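Long-range contacts in adenylyltransferase thiF (Escherichia coli, PDB 1ZUD), which adenylates the C-terminal glycine of the sulfur carrier protein ThiS with ATP, an activating step in thiamin biosynthesis: residues V121-T126 with T199-E204; I135-V140 with C240-G245; N143-T148 with L161-E166; R171-D176 with L232-A237. One frame throughout, in Å; residues are numbered along the deposited sequence.

Contact 1 (V121-T126 with T199-E204)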
loop_
_atom_site.group_PDB
_atom_site.type_symbol
_atom_site.label_atom_id
_atom_site.label_comp_id
_atom_site.label_asym_id
_atom_site.label_seq_id
_atom_site.Cartn_x
_atom_site.Cartn_y
_atom_site.Cartn_z
ATOM N N VAL C 121 -14.212 11.163 11.344
ATOM C CA VAL C 121 -14.104 9.881 10.610
ATOM C C VAL C 121 -13.451 8.871 11.521
ATOM O O VAL C 121 -12.587 9.227 12.336
ATOM C CB VAL C 121 -13.262 10.009 9.287
ATOM C CG1 VAL C 121 -11.858 10.525 9.573
ATOM C CG2 VAL C 121 -13.137 8.629 8.633
ATOM N N VAL C 122 -13.846 7.617 11.379
ATOM C CA VAL C 122 -13.298 6.576 12.245
ATOM C C VAL C 122 -12.458 5.578 11.425
ATOM O O VAL C 122 -12.863 5.165 10.317
ATOM C CB VAL C 122 -14.462 5.821 12.962
ATOM C CG1 VAL C 122 -13.919 4.577 13.783
ATOM C CG2 VAL C 122 -15.235 6.782 13.862
ATOM N N LEU C 123 -11.278 5.217 11.942
ATOM C CA LEU C 123 -10.490 4.172 11.273
ATOM C C LEU C 123 -10.588 2.934 12.138
ATOM O O LEU C 123 -10.198 2.948 13.335
ATOM C CB LEU C 123 -9.008 4.521 11.110
ATOM C CG LEU C 123 -8.464 5.711 10.353
ATOM C CD1 LEU C 123 -7.121 5.367 9.658
ATOM C CD2 LEU C 123 -9.473 6.199 9.399
ATOM N N ASP C 124 -11.181 1.881 11.571
ATOM C CA ASP C 124 -11.290 0.592 12.267
ATOM C C ASP C 124 -10.005 -0.216 11.944
ATOM O O ASP C 124 -9.834 -0.718 10.853
ATOM C CB ASP C 124 -12.516 -0.197 11.808
ATOM C CG ASP C 124 -12.480 -1.677 12.236
ATOM O OD1 ASP C 124 -11.718 -2.067 13.160
ATOM O OD2 ASP C 124 -13.234 -2.471 11.623
ATOM N N CYS C 125 -9.130 -0.318 12.933
ATOM C CA CYS C 125 -7.868 -1.020 12.778
ATOM C C CYS C 125 -7.803 -2.117 13.833
ATOM O O CYS C 125 -6.731 -2.393 14.385
ATOM C CB CYS C 125 -6.733 -0.048 12.999
ATOM S SG CYS C 125 -6.746 1.350 11.903
ATOM N N THR C 126 -8.948 -2.734 14.126
ATOM C CA THR C 126 -9.004 -3.759 15.176
ATOM C C THR C 126 -8.764 -5.167 14.629
ATOM O O THR C 126 -8.442 -5.334 13.458
ATOM C CB THR C 126 -10.354 -3.700 16.012
ATOM O OG1 THR C 126 -11.491 -3.947 15.156
ATOM C CG2 THR C 126 -10.496 -2.327 16.667
ATOM N N THR C 199 -1.703 2.166 5.775
ATOM C CA THR C 199 -1.294 3.411 5.104
ATOM C C THR C 199 -2.421 3.838 4.137
ATOM O O THR C 199 -2.718 5.050 3.984
ATOM C CB THR C 199 0.040 3.200 4.323
ATOM O OG1 THR C 199 1.020 2.780 5.266
ATOM C CG2 THR C 199 0.546 4.522 3.669
ATOM N N LEU C 200 -3.031 2.862 3.466
ATOM C CA LEU C 200 -4.154 3.189 2.544
ATOM C C LEU C 200 -5.353 3.753 3.323
ATOM O O LEU C 200 -6.054 4.594 2.814
ATOM C CB LEU C 200 -4.585 1.954 1.754
ATOM C CG LEU C 200 -3.547 1.630 0.680
ATOM C CD1 LEU C 200 -3.885 0.236 0.066
ATOM C CD2 LEU C 200 -3.481 2.785 -0.332
ATOM N N GLN C 201 -5.600 3.262 4.543
ATOM C CA GLN C 201 -6.631 3.839 5.390
ATOM C C GLN C 201 -6.311 5.326 5.624
ATOM O O GLN C 201 -7.201 6.147 5.560
ATOM C CB GLN C 201 -6.669 3.147 6.748
ATOM C CG GLN C 201 -7.288 1.779 6.668
ATOM C CD GLN C 201 -7.387 1.174 8.042
ATOM O OE1 GLN C 201 -6.408 0.614 8.524
ATOM N NE2 GLN C 201 -8.553 1.300 8.688
ATOM N N ALA C 202 -5.054 5.674 5.938
ATOM C CA ALA C 202 -4.711 7.107 6.118
ATOM C C ALA C 202 -5.021 7.929 4.845
ATOM O O ALA C 202 -5.529 9.058 4.903
ATOM C CB ALA C 202 -3.128 7.249 6.488
ATOM N N LEU C 203 -4.618 7.393 3.699
ATOM C CA LEU C 203 -4.863 8.032 2.429
ATOM C C LEU C 203 -6.387 8.333 2.274
ATOM O O LEU C 203 -6.775 9.432 1.883
ATOM C CB LEU C 203 -4.472 7.105 1.258
ATOM C CG LEU C 203 -3.850 7.734 -0.024
ATOM C CD1 LEU C 203 -4.117 6.793 -1.207
ATOM C CD2 LEU C 203 -4.256 9.178 -0.342
ATOM N N GLU C 204 -7.225 7.341 2.533
ATOM C CA GLU C 204 -8.690 7.541 2.366
ATOM C C GLU C 204 -9.170 8.638 3.337
ATOM O O GLU C 204 -10.035 9.455 3.025
ATOM C CB GLU C 204 -9.406 6.181 2.622
ATOM C CG GLU C 204 -9.119 5.145 1.498
ATOM C CD GLU C 204 -9.400 5.698 0.101
ATOM O OE1 GLU C 204 -8.675 5.372 -0.882
ATOM O OE2 GLU C 204 -10.358 6.494 -0.017
#

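Contact 2 (I135-V140 with C240-G245). With ZN (zinc ion), chain H.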
loop_
_atom_site.group_PDB
_atom_site.type_symbol
_atom_site.label_atom_id
_atom_site.label_comp_id
_atom_site.label_asym_id
_atom_site.label_seq_id
_atom_site.Cartn_x
_atom_site.Cartn_y
_atom_site.Cartn_z
ATOM N N ILE C 135 -18.268 -1.279 16.120
ATOM C CA ILE C 135 -17.844 -0.005 15.582
ATOM C C ILE C 135 -18.724 0.428 14.392
ATOM O O ILE C 135 -19.101 1.599 14.281
ATOM C CB ILE C 135 -16.342 -0.082 15.116
ATOM C CG1 ILE C 135 -15.426 -0.225 16.354
ATOM C CG2 ILE C 135 -15.942 1.177 14.346
ATOM C CD1 ILE C 135 -13.950 -0.762 15.956
ATOM N N ASN C 136 -19.010 -0.525 13.507
ATOM C CA ASN C 136 -19.833 -0.273 12.359
ATOM C C ASN C 136 -21.235 0.180 12.815
ATOM O O ASN C 136 -21.802 1.134 12.256
ATOM C CB ASN C 136 -19.963 -1.536 11.517
ATOM C CG ASN C 136 -21.000 -1.387 10.385
ATOM O OD1 ASN C 136 -20.762 -0.695 9.412
ATOM N ND2 ASN C 136 -22.165 -2.037 10.538
ATOM N N ALA C 137 -21.783 -0.496 13.812
ATOM C CA ALA C 137 -23.137 -0.154 14.320
ATOM C C ALA C 137 -23.131 1.272 14.879
ATOM O O ALA C 137 -24.061 2.041 14.661
ATOM C CB ALA C 137 -23.564 -1.147 15.418
ATOM N N ALA C 138 -22.072 1.638 15.599
ATOM C CA ALA C 138 -21.981 2.988 16.152
ATOM C C ALA C 138 -21.817 4.032 15.053
ATOM O O ALA C 138 -22.440 5.091 15.120
ATOM C CB ALA C 138 -20.778 3.113 17.151
ATOM N N CYS C 139 -20.968 3.751 14.052
ATOM C CA CYS C 139 -20.771 4.713 12.984
ATOM C C CYS C 139 -22.073 4.959 12.206
ATOM O O CYS C 139 -22.385 6.106 11.870
ATOM C CB CYS C 139 -19.667 4.206 12.010
ATOM S SG CYS C 139 -18.006 4.373 12.864
ATOM N N VAL C 140 -22.801 3.890 11.891
ATOM C CA VAL C 140 -24.045 4.118 11.132
ATOM C C VAL C 140 -25.067 4.927 11.976
ATOM O O VAL C 140 -25.661 5.893 11.485
ATOM C CB VAL C 140 -24.674 2.785 10.698
ATOM C CG1 VAL C 140 -26.077 3.016 10.074
ATOM C CG2 VAL C 140 -23.736 2.077 9.677
ATOM N N CYS C 240 -30.589 -5.634 6.305
ATOM C CA CYS C 240 -29.514 -5.289 7.269
ATOM C C CYS C 240 -30.068 -4.693 8.569
ATOM O O CYS C 240 -30.733 -3.679 8.558
ATOM C CB CYS C 240 -28.508 -4.279 6.663
ATOM S SG CYS C 240 -27.138 -3.948 7.856
ATOM N N PRO C 241 -29.771 -5.311 9.716
ATOM C CA PRO C 241 -30.282 -4.770 10.991
ATOM C C PRO C 241 -29.633 -3.469 11.463
ATOM O O PRO C 241 -30.097 -2.861 12.402
ATOM C CB PRO C 241 -30.046 -5.901 11.979
ATOM C CG PRO C 241 -28.815 -6.600 11.395
ATOM C CD PRO C 241 -29.059 -6.590 9.901
ATOM N N VAL C 242 -28.571 -3.037 10.793
ATOM C CA VAL C 242 -27.884 -1.808 11.165
ATOM C C VAL C 242 -28.273 -0.623 10.298
ATOM O O VAL C 242 -28.672 0.414 10.803
ATOM C CB VAL C 242 -26.293 -1.970 11.085
ATOM C CG1 VAL C 242 -25.602 -0.601 11.306
ATOM C CG2 VAL C 242 -25.818 -2.934 12.133
ATOM N N CYS C 243 -28.169 -0.743 8.984
ATOM C CA CYS C 243 -28.472 0.401 8.134
ATOM C C CYS C 243 -29.802 0.164 7.398
ATOM O O CYS C 243 -30.191 0.966 6.564
ATOM C CB CYS C 243 -27.353 0.617 7.075
ATOM S SG CYS C 243 -27.274 -0.680 5.762
ATOM N N GLY C 244 -30.439 -0.954 7.719
ATOM C CA GLY C 244 -31.690 -1.333 7.091
ATOM C C GLY C 244 -32.759 -0.280 7.277
ATOM O O GLY C 244 -33.767 -0.304 6.569
ATOM N N GLY C 245 -32.548 0.635 8.224
ATOM C CA GLY C 245 -33.524 1.693 8.468
ATOM C C GLY C 245 -34.818 1.231 9.136
ATOM O O GLY C 245 -35.271 1.904 10.097
HETATM ZN ZN ZN H . -25.979 -2.589 6.487
#

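Contact 3 (N143-T148 with L161-E166). With NA (sodium ion), chain J.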
loop_
_atom_site.group_PDB
_atom_site.type_symbol
_atom_site.label_atom_id
_atom_site.label_comp_id
_atom_site.label_asym_id
_atom_site.label_seq_id
_atom_site.Cartn_x
_atom_site.Cartn_y
_atom_site.Cartn_z
ATOM N N ASN C 143 -24.018 8.401 12.104
ATOM C CA ASN C 143 -23.740 9.034 10.810
ATOM C C ASN C 143 -22.277 9.500 10.616
ATOM O O ASN C 143 -22.031 10.603 10.117
ATOM C CB ASN C 143 -24.645 10.240 10.712
ATOM C CG ASN C 143 -25.415 10.254 9.450
ATOM O OD1 ASN C 143 -25.863 9.201 8.985
ATOM N ND2 ASN C 143 -25.569 11.437 8.864
ATOM N N THR C 144 -21.311 8.667 11.006
ATOM C CA THR C 144 -19.889 9.048 10.917
ATOM C C THR C 144 -19.217 8.075 9.940
ATOM O O THR C 144 -19.395 6.869 10.061
ATOM C CB THR C 144 -19.237 8.934 12.335
ATOM O OG1 THR C 144 -19.913 9.852 13.226
ATOM C CG2 THR C 144 -17.713 9.222 12.308
ATOM N N PRO C 145 -18.489 8.603 8.933
ATOM C CA PRO C 145 -17.794 7.789 7.944
ATOM C C PRO C 145 -16.876 6.793 8.635
ATOM O O PRO C 145 -16.242 7.110 9.656
ATOM C CB PRO C 145 -16.987 8.817 7.122
ATOM C CG PRO C 145 -17.648 10.111 7.362
ATOM C CD PRO C 145 -18.291 10.059 8.714
ATOM N N LEU C 146 -16.772 5.605 8.066
ATOM C CA LEU C 146 -15.940 4.552 8.632
ATOM C C LEU C 146 -14.983 3.979 7.554
ATOM O O LEU C 146 -15.402 3.584 6.450
ATOM C CB LEU C 146 -16.842 3.424 9.245
ATOM C CG LEU C 146 -16.155 2.118 9.700
ATOM C CD1 LEU C 146 -15.164 2.412 10.821
ATOM C CD2 LEU C 146 -17.169 1.103 10.187
ATOM N N ILE C 147 -13.687 3.973 7.855
ATOM C CA ILE C 147 -12.710 3.419 6.912
ATOM C C ILE C 147 -12.183 2.194 7.598
ATOM O O ILE C 147 -11.525 2.271 8.635
ATOM C CB ILE C 147 -11.577 4.457 6.602
ATOM C CG1 ILE C 147 -12.206 5.695 5.950
ATOM C CG2 ILE C 147 -10.533 3.838 5.659
ATOM C CD1 ILE C 147 -11.285 6.946 5.838
ATOM N N THR C 148 -12.425 1.040 7.006
ATOM C CA THR C 148 -12.024 -0.181 7.660
ATOM C C THR C 148 -11.101 -1.024 6.835
ATOM O O THR C 148 -11.244 -1.095 5.627
ATOM C CB THR C 148 -13.317 -1.057 8.057
ATOM O OG1 THR C 148 -12.901 -2.288 8.672
ATOM C CG2 THR C 148 -14.157 -1.412 6.792
ATOM N N LEU C 161 -16.780 3.389 4.028
ATOM C CA LEU C 161 -18.253 3.394 4.140
ATOM C C LEU C 161 -18.674 4.746 4.660
ATOM O O LEU C 161 -18.238 5.209 5.745
ATOM C CB LEU C 161 -18.719 2.308 5.096
ATOM C CG LEU C 161 -18.125 0.944 4.923
ATOM C CD1 LEU C 161 -18.355 0.122 6.202
ATOM C CD2 LEU C 161 -18.738 0.309 3.729
ATOM N N THR C 162 -19.479 5.434 3.867
ATOM C CA THR C 162 -19.899 6.782 4.282
ATOM C C THR C 162 -21.416 6.954 4.228
ATOM O O THR C 162 -22.074 6.256 3.475
ATOM C CB THR C 162 -19.315 7.874 3.339
ATOM O OG1 THR C 162 -19.818 7.665 2.005
ATOM C CG2 THR C 162 -17.775 7.776 3.282
ATOM N N PRO C 163 -21.974 7.844 5.068
ATOM C CA PRO C 163 -23.431 8.140 5.096
ATOM C C PRO C 163 -23.665 8.742 3.688
ATOM O O PRO C 163 -22.776 9.400 3.162
ATOM C CB PRO C 163 -23.559 9.267 6.142
ATOM C CG PRO C 163 -22.396 9.110 7.013
ATOM C CD PRO C 163 -21.246 8.553 6.138
ATOM N N PRO C 164 -24.873 8.622 3.097
ATOM C CA PRO C 164 -26.085 7.984 3.598
ATOM C C PRO C 164 -26.076 6.499 3.422
ATOM O O PRO C 164 -27.143 5.892 3.314
ATOM C CB PRO C 164 -27.197 8.680 2.800
ATOM C CG PRO C 164 -26.629 8.730 1.467
ATOM C CD PRO C 164 -25.120 9.178 1.747
ATOM N N TRP C 165 -24.872 5.909 3.325
ATOM C CA TRP C 165 -24.771 4.444 3.253
ATOM C C TRP C 165 -25.456 3.806 2.037
ATOM O O TRP C 165 -26.042 2.713 2.129
ATOM C CB TRP C 165 -25.354 3.815 4.548
ATOM C CG TRP C 165 -24.989 4.524 5.782
ATOM C CD1 TRP C 165 -25.771 5.373 6.509
ATOM C CD2 TRP C 165 -23.684 4.551 6.399
ATOM N NE1 TRP C 165 -25.026 5.936 7.536
ATOM C CE2 TRP C 165 -23.750 5.450 7.489
ATOM C CE3 TRP C 165 -22.472 3.908 6.125
ATOM C CZ2 TRP C 165 -22.639 5.726 8.322
ATOM C CZ3 TRP C 165 -21.354 4.182 6.957
ATOM C CH2 TRP C 165 -21.457 5.077 8.033
ATOM N N GLU C 166 -25.324 4.461 0.902
ATOM C CA GLU C 166 -25.899 4.004 -0.351
ATOM C C GLU C 166 -25.508 2.549 -0.700
ATOM O O GLU C 166 -26.299 1.776 -1.293
ATOM C CB GLU C 166 -25.437 4.954 -1.467
ATOM C CG GLU C 166 -25.954 6.388 -1.323
ATOM C CD GLU C 166 -25.364 7.358 -2.354
ATOM O OE1 GLU C 166 -25.207 6.969 -3.536
ATOM O OE2 GLU C 166 -25.070 8.518 -1.988
HETATM NA NA NA J . -18.860 11.552 14.597
HETATM O O HOH W 1 -19.298 13.402 13.112
HETATM O O HOH W 2 -21.329 11.840 15.046
#

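Contact 4 (R171-D176 with L232-A237). With ZN (zinc ion), chain H.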
loop_
_atom_site.group_PDB
_atom_site.type_symbol
_atom_site.label_atom_id
_atom_site.label_comp_id
_atom_site.label_asym_id
_atom_site.label_seq_id
_atom_site.Cartn_x
_atom_site.Cartn_y
_atom_site.Cartn_z
ATOM N N ARG C 171 -21.912 -4.608 8.107
ATOM C CA ARG C 171 -22.846 -5.696 8.391
ATOM C C ARG C 171 -23.623 -6.140 7.137
ATOM O O ARG C 171 -24.102 -7.267 7.105
ATOM C CB ARG C 171 -23.809 -5.278 9.527
ATOM C CG ARG C 171 -25.011 -6.211 9.772
ATOM C CD ARG C 171 -24.657 -7.470 10.505
ATOM N NE ARG C 171 -25.824 -8.349 10.668
ATOM C CZ ARG C 171 -26.472 -8.954 9.668
ATOM N NH1 ARG C 171 -26.111 -8.802 8.382
ATOM N NH2 ARG C 171 -27.483 -9.755 9.953
ATOM N N CYS C 172 -23.727 -5.320 6.102
ATOM C CA CYS C 172 -24.411 -5.796 4.865
ATOM C C CYS C 172 -23.553 -6.848 4.169
ATOM O O CYS C 172 -24.049 -7.778 3.526
ATOM C CB CYS C 172 -24.655 -4.677 3.836
ATOM S SG CYS C 172 -25.847 -3.387 4.334
ATOM N N LEU C 173 -22.238 -6.688 4.287
ATOM C CA LEU C 173 -21.292 -7.603 3.653
ATOM C C LEU C 173 -20.998 -8.845 4.492
ATOM O O LEU C 173 -20.879 -9.947 3.965
ATOM C CB LEU C 173 -19.969 -6.834 3.398
ATOM C CG LEU C 173 -18.777 -7.617 2.851
ATOM C CD1 LEU C 173 -19.181 -8.228 1.496
ATOM C CD2 LEU C 173 -17.547 -6.648 2.663
ATOM N N TRP C 174 -20.782 -8.626 5.794
ATOM C CA TRP C 174 -20.455 -9.665 6.750
ATOM C C TRP C 174 -21.539 -9.779 7.821
ATOM O O TRP C 174 -21.618 -8.958 8.774
ATOM C CB TRP C 174 -19.110 -9.342 7.464
ATOM C CG TRP C 174 -17.945 -9.178 6.496
ATOM C CD1 TRP C 174 -17.173 -8.059 6.338
ATOM C CD2 TRP C 174 -17.448 -10.147 5.551
ATOM N NE1 TRP C 174 -16.232 -8.273 5.356
ATOM C CE2 TRP C 174 -16.372 -9.540 4.858
ATOM C CE3 TRP C 174 -17.801 -11.474 5.231
ATOM C CZ2 TRP C 174 -15.646 -10.201 3.858
ATOM C CZ3 TRP C 174 -17.076 -12.143 4.239
ATOM C CH2 TRP C 174 -16.011 -11.504 3.564
ATOM N N PRO C 175 -22.393 -10.797 7.692
ATOM C CA PRO C 175 -23.437 -10.936 8.714
ATOM C C PRO C 175 -22.819 -11.585 9.961
ATOM O O PRO C 175 -23.345 -11.467 11.050
ATOM C CB PRO C 175 -24.478 -11.867 8.053
ATOM C CG PRO C 175 -24.244 -11.709 6.542
ATOM C CD PRO C 175 -22.712 -11.545 6.455
ATOM N N ASP C 176 -21.667 -12.232 9.800
ATOM C CA ASP C 176 -21.012 -12.960 10.910
ATOM C C ASP C 176 -20.515 -12.117 12.072
ATOM O O ASP C 176 -19.972 -11.017 11.876
ATOM C CB ASP C 176 -19.805 -13.759 10.386
ATOM C CG ASP C 176 -20.024 -14.304 8.986
ATOM O OD1 ASP C 176 -20.383 -15.492 8.842
ATOM O OD2 ASP C 176 -19.846 -13.522 8.026
ATOM N N LEU C 232 -14.397 -4.475 -5.752
ATOM C CA LEU C 232 -15.762 -5.031 -5.897
ATOM C C LEU C 232 -16.758 -3.991 -5.400
ATOM O O LEU C 232 -16.526 -3.346 -4.380
ATOM C CB LEU C 232 -15.886 -6.316 -5.069
ATOM C CG LEU C 232 -14.784 -7.338 -5.399
ATOM C CD1 LEU C 232 -14.849 -8.490 -4.368
ATOM C CD2 LEU C 232 -14.999 -7.881 -6.868
ATOM N N ALA C 233 -17.858 -3.816 -6.130
ATOM C CA ALA C 233 -18.861 -2.829 -5.718
ATOM C C ALA C 233 -19.650 -3.442 -4.588
ATOM O O ALA C 233 -20.185 -4.557 -4.750
ATOM C CB ALA C 233 -19.816 -2.505 -6.934
ATOM N N LEU C 234 -19.750 -2.735 -3.452
ATOM C CA LEU C 234 -20.502 -3.222 -2.314
ATOM C C LEU C 234 -22.021 -3.102 -2.656
ATOM O O LEU C 234 -22.387 -2.427 -3.624
ATOM C CB LEU C 234 -20.190 -2.378 -1.064
ATOM C CG LEU C 234 -18.757 -2.652 -0.502
ATOM C CD1 LEU C 234 -18.401 -1.647 0.573
ATOM C CD2 LEU C 234 -18.739 -4.074 0.058
ATOM N N ARG C 235 -22.876 -3.745 -1.876
ATOM C CA ARG C 235 -24.334 -3.635 -2.146
ATOM C C ARG C 235 -25.069 -3.753 -0.823
ATOM O O ARG C 235 -24.834 -4.686 -0.058
ATOM C CB ARG C 235 -24.798 -4.780 -3.068
ATOM C CG ARG C 235 -26.328 -4.845 -3.328
ATOM C CD ARG C 235 -26.782 -3.973 -4.525
ATOM N NE ARG C 235 -28.250 -3.951 -4.708
ATOM C CZ ARG C 235 -29.099 -3.094 -4.118
ATOM N NH1 ARG C 235 -28.661 -2.149 -3.288
ATOM N NH2 ARG C 235 -30.408 -3.182 -4.354
ATOM N N ARG C 236 -25.961 -2.823 -0.529
ATOM C CA ARG C 236 -26.652 -2.938 0.732
ATOM C C ARG C 236 -27.581 -4.138 0.770
ATOM O O ARG C 236 -28.033 -4.649 -0.263
ATOM C CB ARG C 236 -27.359 -1.619 1.095
ATOM C CG ARG C 236 -28.400 -1.159 0.164
ATOM C CD ARG C 236 -29.129 0.061 0.749
ATOM N NE ARG C 236 -30.260 0.367 -0.117
ATOM C CZ ARG C 236 -30.209 1.132 -1.208
ATOM N NH1 ARG C 236 -29.067 1.713 -1.594
ATOM N NH2 ARG C 236 -31.316 1.296 -1.933
ATOM N N ALA C 237 -27.758 -4.661 1.975
ATOM C CA ALA C 237 -28.628 -5.808 2.171
ATOM C C ALA C 237 -29.960 -5.253 2.698
ATOM O O ALA C 237 -29.998 -4.533 3.699
ATOM C CB ALA C 237 -28.027 -6.775 3.186
HETATM ZN ZN ZN H . -25.979 -2.589 6.487
#

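Contact 1 (V121-T126 with T199-E204)
Gln201 leaves the helix with CG anti to its own carbonyl carbon (chi1 -74°) and CD anti to CA (chi2 -176°), an extended chain that carries the amide from the helix surface to the end of strand 121-124. Leu123 and Cys125 also have CG and SG anti to the carbonyl carbon, which sets a methyl group and the sulfur against this glutamine. NE2 donates to Asp124 O at 3.2 Å with a bent approach, 142° at the hydrogen, reaching the carbonyl from above its plane. The same NE2 has its stronger partner in Ile147 O on the next strand, so one amide bridges the carbonyl oxygens of two neighbouring strands. Leu123 runs past Gln201 in the opposite direction and lays CD1 on its CB at 3.7 Å. Cys125 SG sits 3.5 Å from Gln201 OE1. An alanine in place of Gln201 keeps the CB that meets Leu123 but would probably leave Asp124 O and Ile147 O without this bridge, loosening the helix against the strand ends. Asp124 turns its carboxylate elsewhere: OD1 takes Thr126 N at 3.0 Å, an Asx turn, and Thr126 OG1 at 2.8 Å on its syn lone pair, while OD2 pairs with Arg132 and Thr148. The turn thus shapes the chain where it leaves the strand, close to the ATP-binding residues Gly38 and Thr131. Segment 199-204 runs nearly antiparallel to strand 121-124, their short axes 9.7 Å apart at closest approach, the layered helix-on-sheet packing of the Rossmann-like domain in the HesA/MoeB/ThiF family.

Contact 2 (I135-V140 with C240-G245)
Val242 carries this contact, and its CG1 methyl, anti to the backbone N, does most of the touching. It presses obliquely on Val140, 3.6 Å from CB with CG2 equally near, and lies 3.9 Å from Ala137 CA on the preceding turn of helix 129-141. Asn136 ND2 comes up beside the same methyl, 3.8 Å from Val242 CG1. That amide is oriented from elsewhere, since Asn136 OD1 accepts from Tyr170 N, between two zinc ligands. Toward solvent the packing slackens. Val242 CG2 stands 4.4 Å from Ala137 CB, and the loop runs out through exposed Gly244 to a poorly ordered Gly245. At the other side Val140 CG1, again anti to the backbone N, meets Cys243 CB at 4.0 Å and lies against the hydrocarbon part of a metal ligand. No hydrogen bond joins helix and loop; the polar grip is inside the loop. Cys240 SG, anti to its backbone N, binds zinc and accepts from Val242 N at 3.4 Å and, almost straight, from Cys243 N at 3.6 Å (172° at the hydrogen). Cys243 SG, held between its backbone N and carbonyl carbon, binds the same ion, as do Cys169 and Cys172. This Cys-Pro-Val-Cys-Gly turn fits a zinc knuckle, and a side chain at Gly244 would run into Cys240 O. Two N-H groups on one sulfur would probably offset part of the negative charge of the four-cysteine site, while the valines shield one flank with hydrocarbon.

Contact 3 (N143-T148 with L161-E166)
Backbone hydrogen bonds carry the register: Leu146 N to Leu161 O and Leu161 N to Leu146 O, both 2.8 Å, nearly straight and close to the C=O axes. They make Leu146 and Leu161 an antiparallel hydrogen-bonded pair at the open end of the hairpin of strands 146-152 and 155-161. Beside it, Pro145 CA leans on Leu161 O at 3.4 Å in a CA-H...O contact. Apolar packing continues outward, where the rings of Pro145 and Pro163 cross at about a right angle, CG to CD 4.1 Å. Pro163 also lays CG against Asn143 O at 3.5 Å and CB beside the Asn143 amide. A glycine here would probably lose this wedge and let the chain after Thr162 wander. The flat group is Trp165: one indole face lies against Thr162 C and Pro163 CA, while the edge atom CH2 meets Thr144 O at 3.4 Å in the ring plane. Metal binding engages Thr144 on the far side. Its OG1, anti to the carbonyl carbon, binds sodium at 2.4 Å; two waters and the carbonyl oxygens of Val116, Ala117 and Ala119 complete six oxygen ligands. Asn143, of positive phi, ends helix 129-141 as C-prime of a Schellman motif. Hard oxygen ligands suit sodium, and the ion would probably polarise the Thr144 hydroxyl toward Leu142 O, its hydrogen-bond partner.

Contact 4 (R171-D176 with L232-A237)
Cys172 SG is gripped three times: by zinc at 2.3 Å, by Ala237 N, and by a hydrogen bond with a residue flanking the segments. The bond from Ala237 N to Cys172 SG is 3.3 Å long and nearly straight, 169° at the hydrogen, so the backbone of the loop after strand 228-233 points an N-H directly at a metal ligand. SG, anti to the carbonyl carbon and beside the backbone N (chi1 -67°), faces the zinc and Ala237 N. Such a bond would probably draw charge off the sulfur. Cys172 CB packs on the methyl of Ala237, 4.0 Å from CB to CB, and SG passes 3.7 Å from Arg236 CA. Cys172 is the second cysteine of the first Cys-x-x-Cys pair; Cys169, Cys240 and Cys243 complete the four-cysteine zinc site, which ties helix 170-173 to the C-terminal loop. One residue on, Leu173 has CG anti to the backbone N and sends CD2 across Leu234 CD2 at 3.9 Å, the two side chains crossing at about a right angle. Both leucines also touch Met159 and Leu219, so this end of the contact is rooted on the sheet. On the exposed flank Arg235 NH1 lies 4.1 Å above the centre of the Arg236 guanidinium, whose NH1 bonds to Glu166 O; that carbonyl would probably ease the crowding of like charge. ThiS borders the same region: Asp176 forms a salt bridge with Arg43 of ThiS, and the backbone of Ala233 hydrogen-bonds to the ThiS chain.

In the fold
Contacts 1 and 3 meet on neighbouring parallel strands, 121-124 and 146-152, with centres about 12 Å apart, near the middle of the mixed sheet. Helix 129-141 links those strands and gives contact 2 its helical side, so contact 2 lies about 10 Å, centre to centre, from contact 3, where Trp165 packs on Val140. Contacts 2 and 4 share the zinc ion, their centres about 11 Å apart. Along the chain contact 3 is nested within the loops closed by contacts 1 and 2, and contact 4 within that of contact 2. The fold thus runs from a buried core beside the ATP site to a metal-tied periphery where contact 4 borders ThiS.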